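Bartonella effector protein (Bep) substrate of VirB T4SS (Bartonella rochalimae ATCC BAA-1498, PDB 4YK1) probably transfers AMP from ATP to tyrosine or threonine side chains of target proteins, this chain being its BID domain, a part of substrates of type IV secretion. Local coordinates at residues A[49-52]-A[53-56]. Residues are numbered along the deposited sequence; the frame is centred on the assembly and turned at random.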
ATOM      1  N   TYR A  49      -7.468 -13.482  10.102  1.00 27.52           N
ATOM      2  CA  TYR A  49      -7.272 -12.949  11.443  1.00 28.38           C
ATOM      3  C   TYR A  49      -8.584 -12.559  12.114  1.00 30.94           C
ATOM      4  O   TYR A  49      -8.570 -12.093  13.252  1.00 32.53           O
ATOM      5  CB  TYR A  49      -6.341 -11.728  11.395  1.00 26.07           C
ATOM      6  CG  TYR A  49      -4.950 -12.021  10.868  1.00 25.11           C
ATOM      7  CD1 TYR A  49      -4.054 -12.776  11.609  1.00 25.70           C
ATOM      8  CD2 TYR A  49      -4.540 -11.545   9.631  1.00 28.97           C
ATOM      9  CE1 TYR A  49      -2.795 -13.059  11.138  1.00 23.36           C
ATOM     10  CE2 TYR A  49      -3.271 -11.812   9.147  1.00 23.58           C
ATOM     11  CZ  TYR A  49      -2.410 -12.572   9.907  1.00 24.29           C
ATOM     12  OH  TYR A  49      -1.150 -12.849   9.444  1.00 23.51           O
ATOM     13  N   ASN A  50      -9.697 -12.724  11.393  1.00 29.08           N
ATOM     14  CA  ASN A  50     -11.033 -12.377  11.876  1.00 31.23           C
ATOM     15  C   ASN A  50     -11.107 -10.887  12.138  1.00 44.28           C
ATOM     16  O   ASN A  50     -11.875 -10.432  12.978  1.00 38.17           O
ATOM     17  CB  ASN A  50     -11.405 -13.164  13.151  1.00 37.01           C
ATOM     18  CG  ASN A  50     -12.905 -13.253  13.351  1.00 49.10           C
ATOM     19  OD1 ASN A  50     -13.665 -13.287  12.382  1.00 47.37           O
ATOM     20  ND2 ASN A  50     -13.342 -13.273  14.606  1.00 50.85           N
ATOM     21  N   ASN A  51     -10.305 -10.121  11.412  1.00 40.44           N
ATOM     22  CA  ASN A  51     -10.314  -8.686  11.592  1.00 37.27           C
ATOM     23  C   ASN A  51      -9.897  -7.984  10.308  1.00 36.13           C
ATOM     24  O   ASN A  51      -8.714  -7.944   9.970  1.00 33.48           O
ATOM     25  CB  ASN A  51      -9.399  -8.295  12.754  1.00 40.81           C
ATOM     26  CG  ASN A  51      -9.359  -6.800  12.978  1.00 45.49           C
ATOM     27  OD1 ASN A  51     -10.095  -6.053  12.344  1.00 42.88           O
ATOM     28  ND2 ASN A  51      -8.510  -6.358  13.897  1.00 46.78           N
ATOM     29  N   PRO A  52     -10.878  -7.403   9.605  1.00 38.97           N
ATOM     30  CA  PRO A  52     -10.663  -6.721   8.323  1.00 37.29           C
ATOM     31  C   PRO A  52      -9.657  -5.578   8.426  1.00 35.32           C
ATOM     32  O   PRO A  52      -8.978  -5.286   7.447  1.00 34.97           O
ATOM     33  CB  PRO A  52     -12.057  -6.166   7.966  1.00 42.71           C
ATOM     34  CG  PRO A  52     -13.018  -6.820   8.901  1.00 47.29           C
ATOM     35  CD  PRO A  52     -12.256  -7.238  10.110  1.00 43.90           C
ATOM     36  N   GLU A  53      -9.550  -4.945   9.594  1.00 34.74           N
ATOM     37  CA  GLU A  53      -8.715  -3.743   9.697  1.00 42.03           C
ATOM     38  C   GLU A  53      -7.391  -3.969  10.446  1.00 38.29           C
ATOM     39  O   GLU A  53      -6.709  -3.013  10.822  1.00 35.14           O
ATOM     40  CB  GLU A  53      -9.506  -2.607  10.365  1.00 48.89           C
ATOM     41  CG  GLU A  53     -10.771  -2.159   9.594  1.00 59.02           C
ATOM     42  CD  GLU A  53     -10.517  -1.812   8.117  1.00 67.26           C
ATOM     43  OE1 GLU A  53      -9.483  -1.179   7.800  1.00 61.52           O
ATOM     44  OE2 GLU A  53     -11.368  -2.168   7.266  1.00 71.83           O
ATOM     45  N   ILE A  54      -7.006  -5.227  10.628  1.00 30.00           N
ATOM     46  CA  ILE A  54      -5.811  -5.539  11.408  1.00 31.40           C
ATOM     47  C   ILE A  54      -4.556  -4.876  10.811  1.00 28.06           C
ATOM     48  O   ILE A  54      -3.644  -4.515  11.541  1.00 31.78           O
ATOM     49  CB  ILE A  54      -5.638  -7.083  11.560  1.00 34.64           C
ATOM     50  CG1 ILE A  54      -4.707  -7.410  12.729  1.00 33.45           C
ATOM     51  CG2 ILE A  54      -5.139  -7.742  10.251  1.00 26.12           C
ATOM     52  CD1 ILE A  54      -4.845  -8.857  13.217  1.00 31.15           C
ATOM     53  N   LEU A  55      -4.520  -4.681   9.497  1.00 27.18           N
ATOM     54  CA  LEU A  55      -3.374  -4.016   8.867  1.00 27.29           C
ATOM     55  C   LEU A  55      -3.655  -2.551   8.500  1.00 28.63           C
ATOM     56  O   LEU A  55      -2.939  -1.960   7.684  1.00 32.04           O
ATOM     57  CB  LEU A  55      -2.947  -4.764   7.600  1.00 25.17           C
ATOM     58  CG  LEU A  55      -2.564  -6.246   7.755  1.00 31.82           C
ATOM     59  CD1 LEU A  55      -2.210  -6.809   6.392  1.00 31.95           C
ATOM     60  CD2 LEU A  55      -1.386  -6.418   8.711  1.00 24.73           C
ATOM     61  N   GLU A  56      -4.685  -1.965   9.094  1.00 32.41           N
ATOM     62  CA  GLU A  56      -5.083  -0.605   8.716  1.00 32.87           C
ATOM     63  C   GLU A  56      -3.943   0.400   8.918  1.00 31.25           C
ATOM     64  O   GLU A  56      -3.675   1.228   8.061  1.00 35.24           O
ATOM     65  CB  GLU A  56      -6.308  -0.177   9.513  1.00 38.15           C
ATOM     66  CG  GLU A  56      -6.465   1.321   9.636  1.00 60.18           C
ATOM     67  CD  GLU A  56      -7.602   1.686  10.562  1.00 79.69           C
ATOM     68  OE1 GLU A  56      -7.387   1.685  11.794  1.00 82.00           O
ATOM     69  OE2 GLU A  56      -8.711   1.957  10.055  1.00 86.30           O
TER
HETATM   70  O   HOH W   1      -6.298  -5.366   7.194  1.00 34.75           O
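The Tyr49 ring is met obliquely by Ile54, whose CG2 lies 3.9 Å from Tyr49 CD2, while Ile83, Leu86 and Leu109 add further apolar contacts and the phenol OH hydrogen-bonds to Pro80 O. At the root of the ring, Tyr49 CB touches Ile54 CD1 at 3.7 Å; with CG1 anti to the backbone N (chi1 -161°) and the chain extended beyond it, Ile54 carries that methyl across the tyrosine at nearly a right angle. The other flat group, the Asn51 amide, receives Glu53 N over one face: OD1 accepts it at 3.0 Å, with the donor 54° out of the carbonyl plane. The same amide carries ND2 alongside Ile54, 3.8 Å from its CB. This is an Asx turn, superimposed on a type I beta turn in which Ile54 N donates to Asn51 O at 3.3 Å, so both carbonyl oxygens of Asn51 grip successive amides. Here the chain passes from helix 32-49 to helix 56-64 of the four-helix-bundle BID domain. A second type I turn, Glu53 to Glu56, overlaps the first, is closed by Glu56 N to Glu53 O, and has the N-cap Leu55 third. A water bridges the overlap, donating to Pro52 O (2.7 Å) and accepting from Leu55 N (3.0 Å).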